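Long-range contacts in B12-binding domain-containing protein (Kitasatospora setae, PDB 6WTE), which binds cobalamin and a [4Fe-4S] cluster and, as the radical S-adenosylmethionine methylase TsrM, probably transfers methyl groups by a non-radical route: residues M398-L409 with I506-P517; W495-W503 with L516-E524. One frame throughout, in Å; residues are numbered along the deposited sequence.

From the N terminus, the chain passes through the B12-binding and radical SAM family regions before helix 387-398 leads into strand 404-412, the first partner of interaction 1. About a hundred residues later, after helix 491-503, strand 514-515 returns to lie parallel beside strand 404-412, and this closes the long loop. Interaction 2 closes a much shorter one: the loop after strand 514-515 folds back on helix 491-503. Because 495-503 lies between the two halves of interaction 1 and its partner 516-524 runs on past the end of 506-517, the contacts cross rather than nest. They share Leu516 and Pro517, and Leu502 of the helix packs on Phe407 and Leu409, tying strand, helix and returning loop together.

Interaction 1 of 2, residues M398-L409 with I506-P517; sequences MALDATVTGFSL and IDPADHHRVMLP. With EDO (1,2-ethanediol), chain K.
Strand 404-409 and the short strand 514-515 run parallel, paired through Thr405 with Val514 and Gly406 with Met515, and extend the sheet of the radical SAM core. Thr405 N donates to Arg513 O, Met515 N to Thr405 O (2.9 Å) and Phe407 N to Met515 O, the zigzag of a parallel pair. The other edge of strand 404-409 bonds to strand 373-380, so 514-515 is added on its far side. Ahead of the pairing, Arg513 reaches back to the end of helix 387-398. Its chain, extended from CG to NE, lets NH1 and NH2 grip Met398 O end-on: Arg513 NH1 (3.1 Å) lies in the carbonyl plane on a lone pair, whereas Arg513 NH2 (3.0 Å) sits above that plane. The same oxygen also accepts from Asp401 N. Met398, bent at chi2 and chi3 (-63° and -65°), curls its CE over one guanidinium face, 3.4 Å from Arg513 CZ; Asp401 OD1 lies over the opposite face in a long salt bridge that uses no N-H. Asp510 OD1 takes a weak bond from NE, so two carboxylates probably balance the buried charge. Two waters bridge Arg513 NH1, weakly in one case, to Thr405 OG1. A leucine in place of Arg513 would probably leave Met398 O without its two guanidinium donors and the carboxylates of Asp401 and Asp510 without their shared cation. Beyond the charged end, Val514 CG1 touches Met398 CE and, from another direction, comes near the edge of the Phe407 ring, while Val404 CG1 packs on Met515 CG where Met515 emerges from the other side of the sheet. Phe407 and Leu516 run alongside each other in one direction, Phe407 CD2 3.5 Å from Leu516 CD2.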
loop_
_atom_site.group_PDB
_atom_site.type_symbol
_atom_site.label_atom_id
_atom_site.label_comp_id
_atom_site.label_asym_id
_atom_site.label_seq_id
_atom_site.Cartn_x
_atom_site.Cartn_y
_atom_site.Cartn_z
ATOM N N MET A 398 6.478 -10.130 -22.301
ATOM C CA MET A 398 7.750 -9.604 -22.781
ATOM C C MET A 398 7.634 -9.061 -24.201
ATOM O O MET A 398 8.330 -8.103 -24.556
ATOM C CB MET A 398 8.829 -10.687 -22.701
ATOM C CG MET A 398 9.240 -11.030 -21.276
ATOM S SD MET A 398 9.979 -9.614 -20.430
ATOM C CE MET A 398 11.450 -9.424 -21.433
ATOM N N ALA A 399 6.746 -9.638 -25.014
ATOM C CA ALA A 399 6.565 -9.166 -26.383
ATOM C C ALA A 399 5.876 -7.809 -26.453
ATOM O O ALA A 399 5.872 -7.194 -27.525
ATOM C CB ALA A 399 5.774 -10.200 -27.194
ATOM N N LEU A 400 5.299 -7.330 -25.345
ATOM C CA LEU A 400 4.712 -5.990 -25.319
ATOM C C LEU A 400 5.758 -4.902 -25.513
ATOM O O LEU A 400 5.424 -3.796 -25.953
ATOM C CB LEU A 400 3.990 -5.755 -23.992
ATOM C CG LEU A 400 2.722 -6.548 -23.697
ATOM C CD1 LEU A 400 2.374 -6.378 -22.230
ATOM C CD2 LEU A 400 1.586 -6.049 -24.574
ATOM N N ASP A 401 7.015 -5.182 -25.168
ATOM C CA ASP A 401 8.073 -4.170 -25.163
ATOM C C ASP A 401 7.735 -3.013 -24.224
ATOM O O ASP A 401 8.010 -1.850 -24.519
ATOM C CB ASP A 401 8.361 -3.650 -26.576
ATOM C CG ASP A 401 9.205 -4.609 -27.390
ATOM O OD1 ASP A 401 9.659 -5.625 -26.820
ATOM O OD2 ASP A 401 9.412 -4.347 -28.597
ATOM N N ALA A 402 7.136 -3.332 -23.077
ATOM C CA ALA A 402 6.933 -2.312 -22.061
ATOM C C ALA A 402 8.278 -1.782 -21.592
ATOM O O ALA A 402 9.300 -2.469 -21.675
ATOM C CB ALA A 402 6.154 -2.879 -20.876
ATOM N N THR A 403 8.282 -0.543 -21.101
ATOM C CA THR A 403 9.537 0.030 -20.625
ATOM C C THR A 403 10.170 -0.885 -19.591
ATOM O O THR A 403 11.359 -1.211 -19.668
ATOM C CB THR A 403 9.323 1.422 -20.027
ATOM O OG1 THR A 403 8.532 2.219 -20.914
ATOM C CG2 THR A 403 10.668 2.099 -19.779
ATOM N N VAL A 404 9.375 -1.315 -18.620
ATOM C CA VAL A 404 9.795 -2.278 -17.617
ATOM C C VAL A 404 8.694 -3.317 -17.489
ATOM O O VAL A 404 7.503 -2.985 -17.546
ATOM C CB VAL A 404 10.079 -1.603 -16.256
ATOM C CG1 VAL A 404 10.438 -2.640 -15.200
ATOM C CG2 VAL A 404 11.212 -0.576 -16.392
ATOM N N THR A 405 9.090 -4.575 -17.332
ATOM C CA THR A 405 8.162 -5.658 -17.027
ATOM C C THR A 405 8.577 -6.256 -15.691
ATOM O O THR A 405 9.704 -6.740 -15.550
ATOM C CB THR A 405 8.172 -6.709 -18.136
ATOM O OG1 THR A 405 8.079 -6.036 -19.392
ATOM C CG2 THR A 405 6.983 -7.652 -17.996
ATOM N N GLY A 406 7.672 -6.227 -14.723
ATOM C CA GLY A 406 7.956 -6.683 -13.370
ATOM C C GLY A 406 7.228 -7.984 -13.090
ATOM O O GLY A 406 6.046 -8.124 -13.420
ATOM N N PHE A 407 7.941 -8.928 -12.483
ATOM C CA PHE A 407 7.387 -10.231 -12.141
ATOM C C PHE A 407 7.456 -10.446 -10.636
ATOM O O PHE A 407 8.481 -10.171 -10.004
ATOM C CB PHE A 407 8.140 -11.353 -12.855
ATOM C CG PHE A 407 8.145 -11.226 -14.348
ATOM C CD1 PHE A 407 7.069 -11.672 -15.098
ATOM C CD2 PHE A 407 9.220 -10.644 -15.004
ATOM C CE1 PHE A 407 7.065 -11.554 -16.473
ATOM C CE2 PHE A 407 9.224 -10.524 -16.379
ATOM C CZ PHE A 407 8.145 -10.982 -17.118
ATOM N N SER A 408 6.359 -10.941 -10.070
ATOM C CA SER A 408 6.279 -11.289 -8.660
ATOM C C SER A 408 5.896 -12.759 -8.522
ATOM O O SER A 408 5.307 -13.350 -9.431
ATOM C CB SER A 408 5.258 -10.407 -7.932
ATOM O OG SER A 408 5.627 -9.036 -7.990
ATOM N N LEU A 409 6.223 -13.346 -7.364
ATOM C CA LEU A 409 6.026 -14.772 -7.108
ATOM C C LEU A 409 5.417 -14.989 -5.731
ATOM O O LEU A 409 5.954 -14.505 -4.728
ATOM C CB LEU A 409 7.346 -15.547 -7.182
ATOM C CG LEU A 409 7.876 -15.994 -8.537
ATOM C CD1 LEU A 409 9.300 -16.508 -8.387
ATOM C CD2 LEU A 409 6.975 -17.079 -9.086
ATOM N N ILE A 506 13.981 -15.803 -18.645
ATOM C CA ILE A 506 14.242 -14.497 -19.237
ATOM C C ILE A 506 15.505 -14.574 -20.079
ATOM O O ILE A 506 16.556 -15.022 -19.604
ATOM C CB ILE A 506 14.364 -13.410 -18.157
ATOM C CG1 ILE A 506 13.105 -13.392 -17.290
ATOM C CG2 ILE A 506 14.621 -12.051 -18.794
ATOM C CD1 ILE A 506 11.834 -13.103 -18.068
ATOM N N ASP A 507 15.400 -14.155 -21.334
ATOM C CA ASP A 507 16.581 -14.037 -22.172
ATOM C C ASP A 507 17.532 -13.031 -21.533
ATOM O O ASP A 507 17.089 -11.956 -21.106
ATOM C CB ASP A 507 16.181 -13.595 -23.580
ATOM C CG ASP A 507 17.304 -13.748 -24.590
ATOM O OD1 ASP A 507 18.414 -13.227 -24.350
ATOM O OD2 ASP A 507 17.074 -14.403 -25.629
ATOM N N PRO A 508 18.821 -13.347 -21.411
ATOM C CA PRO A 508 19.753 -12.382 -20.798
ATOM C C PRO A 508 19.794 -11.034 -21.503
ATOM O O PRO A 508 20.088 -10.019 -20.857
ATOM C CB PRO A 508 21.104 -13.106 -20.879
ATOM C CG PRO A 508 20.747 -14.559 -20.904
ATOM C CD PRO A 508 19.463 -14.646 -21.683
ATOM N N ALA A 509 19.495 -10.987 -22.805
ATOM C CA ALA A 509 19.457 -9.713 -23.513
ATOM C C ALA A 509 18.309 -8.820 -23.060
ATOM O O ALA A 509 18.271 -7.648 -23.452
ATOM C CB ALA A 509 19.362 -9.953 -25.023
ATOM N N ASP A 510 17.390 -9.339 -22.244
ATOM C CA ASP A 510 16.243 -8.593 -21.744
ATOM C C ASP A 510 16.367 -8.207 -20.275
ATOM O O ASP A 510 15.449 -7.579 -19.736
ATOM C CB ASP A 510 14.957 -9.413 -21.925
ATOM C CG ASP A 510 14.584 -9.617 -23.380
ATOM O OD1 ASP A 510 14.904 -8.740 -24.211
ATOM O OD2 ASP A 510 13.948 -10.654 -23.682
ATOM N N HIS A 511 17.464 -8.573 -19.608
ATOM C CA HIS A 511 17.598 -8.275 -18.182
ATOM C C HIS A 511 17.516 -6.778 -17.902
ATOM O O HIS A 511 17.064 -6.366 -16.827
ATOM C CB HIS A 511 18.921 -8.833 -17.660
ATOM C CG HIS A 511 18.916 -10.314 -17.456
ATOM N ND1 HIS A 511 20.073 -11.046 -17.293
ATOM C CD2 HIS A 511 17.896 -11.200 -17.366
ATOM C CE1 HIS A 511 19.767 -12.319 -17.124
ATOM N NE2 HIS A 511 18.452 -12.440 -17.163
ATOM N N HIS A 512 17.937 -5.947 -18.858
ATOM C CA HIS A 512 17.902 -4.508 -18.639
ATOM C C HIS A 512 16.477 -3.997 -18.474
ATOM O O HIS A 512 16.264 -2.968 -17.825
ATOM C CB HIS A 512 18.583 -3.796 -19.804
ATOM C CG HIS A 512 17.837 -3.924 -21.092
ATOM N ND1 HIS A 512 17.270 -2.845 -21.737
ATOM C CD2 HIS A 512 17.523 -5.012 -21.835
ATOM C CE1 HIS A 512 16.671 -3.258 -22.840
ATOM N NE2 HIS A 512 16.803 -4.569 -22.919
ATOM N N ARG A 513 15.485 -4.690 -19.043
ATOM C CA ARG A 513 14.119 -4.181 -19.044
ATOM C C ARG A 513 13.164 -5.015 -18.197
ATOM O O ARG A 513 11.946 -4.872 -18.338
ATOM C CB ARG A 513 13.584 -4.058 -20.475
ATOM C CG ARG A 513 13.401 -5.367 -21.254
ATOM C CD ARG A 513 12.831 -5.053 -22.649
ATOM N NE ARG A 513 12.619 -6.224 -23.501
ATOM C CZ ARG A 513 11.443 -6.824 -23.679
ATOM N NH1 ARG A 513 10.359 -6.378 -23.055
ATOM N NH2 ARG A 513 11.351 -7.876 -24.480
ATOM N N VAL A 514 13.680 -5.867 -17.310
ATOM C CA VAL A 514 12.825 -6.667 -16.443
ATOM C C VAL A 514 13.226 -6.464 -14.993
ATOM O O VAL A 514 14.396 -6.227 -14.672
ATOM C CB VAL A 514 12.873 -8.173 -16.777
ATOM C CG1 VAL A 514 12.514 -8.407 -18.226
ATOM C CG2 VAL A 514 14.235 -8.757 -16.453
ATOM N N MET A 515 12.234 -6.577 -14.115
ATOM C CA MET A 515 12.431 -6.624 -12.673
ATOM C C MET A 515 11.936 -7.974 -12.184
ATOM O O MET A 515 10.749 -8.280 -12.313
ATOM C CB MET A 515 11.678 -5.491 -11.985
ATOM C CG MET A 515 12.310 -4.127 -12.192
ATOM S SD MET A 515 11.457 -2.911 -11.179
ATOM C CE MET A 515 12.432 -1.441 -11.478
ATOM N N LEU A 516 12.841 -8.766 -11.618
ATOM C CA LEU A 516 12.557 -10.107 -11.138
ATOM C C LEU A 516 12.788 -10.177 -9.637
ATOM O O LEU A 516 13.590 -9.411 -9.094
ATOM C CB LEU A 516 13.464 -11.133 -11.827
ATOM C CG LEU A 516 13.297 -11.283 -13.336
ATOM C CD1 LEU A 516 14.536 -11.916 -13.937
ATOM C CD2 LEU A 516 12.093 -12.146 -13.598
ATOM N N PRO A 517 12.109 -11.080 -8.942
ATOM C CA PRO A 517 12.421 -11.285 -7.529
ATOM C C PRO A 517 13.802 -11.897 -7.390
ATOM O O PRO A 517 14.262 -12.651 -8.250
ATOM C CB PRO A 517 11.329 -12.252 -7.058
ATOM C CG PRO A 517 10.899 -12.961 -8.284
ATOM C CD PRO A 517 11.047 -11.986 -9.415
HETATM C C1 EDO K . 10.375 2.747 -23.423
HETATM O O1 EDO K . 9.128 2.048 -23.356
HETATM C C2 EDO K . 10.138 4.068 -24.139
HETATM O O2 EDO K . 11.344 4.835 -24.100
HETATM O O HOH W 1 7.387 -6.105 -21.986
HETATM O O HOH W 2 10.110 -4.716 -20.461
#

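Interaction 2 of 2, residues W495-W503 with L516-E524; sequences WHGAVADLW and LPTVEGMSE. With EDO (1,2-ethanediol), chain O.
Trp503, at the end of helix 491-503, is clasped between Leu516 and Met522 of the loop that follows strand 514-515. Leu516 CD1 sits over one face of the indole, 3.6 Å from the centroid of its five-membered ring, and Met522 CE lies over the opposite face, 3.4 Å from the same centroid. A bend at chi3 (63°) turns this methyl onto the ring, and SD stands obliquely off it in a Met-aromatic contact. In the ring plane, Trp503 NE1 donates a nearly straight bond to Pro517 O (2.8 Å, 161°), which fixes the indole's rotation, while Thr518 CG2 and Ser523 CB meet its benzo side. Met522 SD also touches Val499 CG1 (3.5 Å) and accepts a weak bond from Val519 N, within the type II turn 519-522. His496 stands one helical turn before Val499, and Val519 CG2 rests over the centre of its ring, a CH-pi contact. Leu516 CD2 and the Pro517 ring pack against Leu502, which in turn leans on Phe407 and Leu409, so the end of helix 491-503 packs on both the loop and strand 404-412, which also touch each other.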
loop_
_atom_site.group_PDB
_atom_site.type_symbol
_atom_site.label_atom_id
_atom_site.label_comp_id
_atom_site.label_asym_id
_atom_site.label_seq_id
_atom_site.Cartn_x
_atom_site.Cartn_y
_atom_site.Cartn_z
ATOM N N TRP A 495 11.690 -21.699 -1.940
ATOM C CA TRP A 495 11.492 -20.377 -2.525
ATOM C C TRP A 495 12.646 -20.016 -3.449
ATOM O O TRP A 495 12.434 -19.459 -4.530
ATOM C CB TRP A 495 11.352 -19.315 -1.433
ATOM C CG TRP A 495 10.010 -19.233 -0.769
ATOM C CD1 TRP A 495 9.734 -19.460 0.548
ATOM C CD2 TRP A 495 8.763 -18.886 -1.387
ATOM N NE1 TRP A 495 8.392 -19.276 0.791
ATOM C CE2 TRP A 495 7.773 -18.928 -0.382
ATOM C CE3 TRP A 495 8.384 -18.554 -2.694
ATOM C CZ2 TRP A 495 6.432 -18.646 -0.642
ATOM C CZ3 TRP A 495 7.050 -18.272 -2.948
ATOM C CH2 TRP A 495 6.092 -18.319 -1.929
ATOM N N HIS A 496 13.875 -20.346 -3.043
ATOM C CA HIS A 496 15.041 -20.057 -3.869
ATOM C C HIS A 496 14.936 -20.758 -5.216
ATOM O O HIS A 496 15.179 -20.154 -6.266
ATOM C CB HIS A 496 16.312 -20.485 -3.126
ATOM C CG HIS A 496 17.589 -20.001 -3.749
ATOM N ND1 HIS A 496 17.741 -19.814 -5.106
ATOM C CD2 HIS A 496 18.784 -19.693 -3.193
ATOM C CE1 HIS A 496 18.969 -19.398 -5.358
ATOM N NE2 HIS A 496 19.622 -19.315 -4.213
ATOM N N GLY A 497 14.550 -22.035 -5.206
ATOM C CA GLY A 497 14.407 -22.760 -6.457
ATOM C C GLY A 497 13.324 -22.179 -7.342
ATOM O O GLY A 497 13.472 -22.122 -8.565
ATOM N N ALA A 498 12.221 -21.735 -6.737
ATOM C CA ALA A 498 11.142 -21.151 -7.523
ATOM C C ALA A 498 11.576 -19.838 -8.158
ATOM O O ALA A 498 11.244 -19.562 -9.317
ATOM C CB ALA A 498 9.907 -20.943 -6.647
ATOM N N VAL A 499 12.318 -19.016 -7.413
ATOM C CA VAL A 499 12.817 -17.766 -7.970
ATOM C C VAL A 499 13.817 -18.048 -9.085
ATOM O O VAL A 499 13.804 -17.388 -10.131
ATOM C CB VAL A 499 13.432 -16.891 -6.862
ATOM C CG1 VAL A 499 14.088 -15.673 -7.465
ATOM C CG2 VAL A 499 12.369 -16.481 -5.854
ATOM N N ALA A 500 14.688 -19.043 -8.888
ATOM C CA ALA A 500 15.672 -19.379 -9.915
ATOM C C ALA A 500 15.002 -19.920 -11.174
ATOM O O ALA A 500 15.463 -19.649 -12.288
ATOM C CB ALA A 500 16.680 -20.391 -9.374
ATOM N N ASP A 501 13.917 -20.687 -11.013
ATOM C CA ASP A 501 13.177 -21.190 -12.168
ATOM C C ASP A 501 12.634 -20.048 -13.016
ATOM O O ASP A 501 12.626 -20.128 -14.249
ATOM C CB ASP A 501 12.019 -22.085 -11.718
ATOM C CG ASP A 501 12.481 -23.390 -11.102
ATOM O OD1 ASP A 501 13.582 -23.860 -11.445
ATOM O OD2 ASP A 501 11.724 -23.949 -10.277
ATOM N N LEU A 502 12.150 -18.987 -12.371
ATOM C CA LEU A 502 11.613 -17.856 -13.117
ATOM C C LEU A 502 12.719 -17.109 -13.855
ATOM O O LEU A 502 12.549 -16.741 -15.023
ATOM C CB LEU A 502 10.852 -16.924 -12.173
ATOM C CG LEU A 502 10.295 -15.627 -12.764
ATOM C CD1 LEU A 502 9.317 -15.916 -13.892
ATOM C CD2 LEU A 502 9.628 -14.798 -11.687
ATOM N N TRP A 503 13.867 -16.897 -13.200
ATOM C CA TRP A 503 14.988 -16.228 -13.861
ATOM C C TRP A 503 15.414 -16.952 -15.128
ATOM O O TRP A 503 15.816 -16.316 -16.109
ATOM C CB TRP A 503 16.181 -16.122 -12.916
ATOM C CG TRP A 503 16.196 -14.889 -12.106
ATOM C CD1 TRP A 503 15.418 -14.605 -11.027
ATOM C CD2 TRP A 503 17.037 -13.748 -12.311
ATOM N NE1 TRP A 503 15.729 -13.359 -10.537
ATOM C CE2 TRP A 503 16.717 -12.810 -11.313
ATOM C CE3 TRP A 503 18.030 -13.430 -13.245
ATOM C CZ2 TRP A 503 17.355 -11.574 -11.217
ATOM C CZ3 TRP A 503 18.663 -12.203 -13.148
ATOM C CH2 TRP A 503 18.323 -11.289 -12.141
ATOM N N LEU A 516 12.841 -8.766 -11.618
ATOM C CA LEU A 516 12.557 -10.107 -11.138
ATOM C C LEU A 516 12.788 -10.177 -9.637
ATOM O O LEU A 516 13.590 -9.411 -9.094
ATOM C CB LEU A 516 13.464 -11.133 -11.827
ATOM C CG LEU A 516 13.297 -11.283 -13.336
ATOM C CD1 LEU A 516 14.536 -11.916 -13.937
ATOM C CD2 LEU A 516 12.093 -12.146 -13.598
ATOM N N PRO A 517 12.109 -11.080 -8.942
ATOM C CA PRO A 517 12.421 -11.285 -7.529
ATOM C C PRO A 517 13.802 -11.897 -7.390
ATOM O O PRO A 517 14.262 -12.651 -8.250
ATOM C CB PRO A 517 11.329 -12.252 -7.058
ATOM C CG PRO A 517 10.899 -12.961 -8.284
ATOM C CD PRO A 517 11.047 -11.986 -9.415
ATOM N N THR A 518 14.474 -11.546 -6.300
ATOM C CA THR A 518 15.795 -12.085 -6.022
ATOM C C THR A 518 15.878 -12.463 -4.554
ATOM O O THR A 518 15.159 -11.923 -3.714
ATOM C CB THR A 518 16.909 -11.076 -6.333
ATOM O OG1 THR A 518 16.640 -9.851 -5.640
ATOM C CG2 THR A 518 16.994 -10.806 -7.820
ATOM N N VAL A 519 16.776 -13.401 -4.266
ATOM C CA VAL A 519 17.165 -13.743 -2.903
ATOM C C VAL A 519 18.679 -13.590 -2.837
ATOM O O VAL A 519 19.321 -13.295 -3.853
ATOM C CB VAL A 519 16.716 -15.163 -2.511
ATOM C CG1 VAL A 519 15.199 -15.249 -2.504
ATOM C CG2 VAL A 519 17.304 -16.192 -3.462
ATOM N N GLU A 520 19.255 -13.784 -1.650
ATOM C CA GLU A 520 20.699 -13.651 -1.469
ATOM C C GLU A 520 21.466 -14.515 -2.464
ATOM O O GLU A 520 21.153 -15.693 -2.658
ATOM C CB GLU A 520 21.089 -14.037 -0.038
ATOM C CG GLU A 520 20.696 -13.016 1.026
ATOM C CD GLU A 520 19.204 -13.005 1.330
ATOM O OE1 GLU A 520 18.467 -13.882 0.820
ATOM O OE2 GLU A 520 18.766 -12.110 2.085
ATOM N N GLY A 521 22.484 -13.921 -3.083
ATOM C CA GLY A 521 23.308 -14.587 -4.060
ATOM C C GLY A 521 22.941 -14.296 -5.499
ATOM O O GLY A 521 23.756 -14.545 -6.391
ATOM N N MET A 522 21.749 -13.763 -5.744
ATOM C CA MET A 522 21.272 -13.553 -7.100
ATOM C C MET A 522 21.692 -12.179 -7.613
ATOM O O MET A 522 22.048 -11.281 -6.847
ATOM C CB MET A 522 19.754 -13.704 -7.160
ATOM C CG MET A 522 19.264 -15.035 -6.606
ATOM S SD MET A 522 17.549 -15.366 -7.041
ATOM C CE MET A 522 17.692 -15.440 -8.816
ATOM N N SER A 523 21.646 -12.029 -8.934
ATOM C CA SER A 523 22.087 -10.792 -9.564
ATOM C C SER A 523 21.265 -9.609 -9.065
ATOM O O SER A 523 20.033 -9.643 -9.085
ATOM C CB SER A 523 21.972 -10.913 -11.082
ATOM O OG SER A 523 22.487 -9.764 -11.729
ATOM N N GLU A 524 21.962 -8.571 -8.596
ATOM C CA GLU A 524 21.342 -7.304 -8.193
ATOM C C GLU A 524 20.408 -7.467 -6.997
ATOM O O GLU A 524 19.487 -6.670 -6.806
ATOM C CB GLU A 524 20.596 -6.650 -9.358
ATOM C CG GLU A 524 21.452 -6.424 -10.599
ATOM C CD GLU A 524 20.717 -5.663 -11.687
ATOM O OE1 GLU A 524 20.982 -4.452 -11.855
ATOM O OE2 GLU A 524 19.866 -6.270 -12.367
HETATM C C1 EDO O . 20.118 -2.140 -8.077
HETATM O O1 EDO O . 18.724 -2.059 -7.747
HETATM C C2 EDO O . 20.263 -2.510 -9.546
HETATM O O2 EDO O . 21.638 -2.430 -9.950
#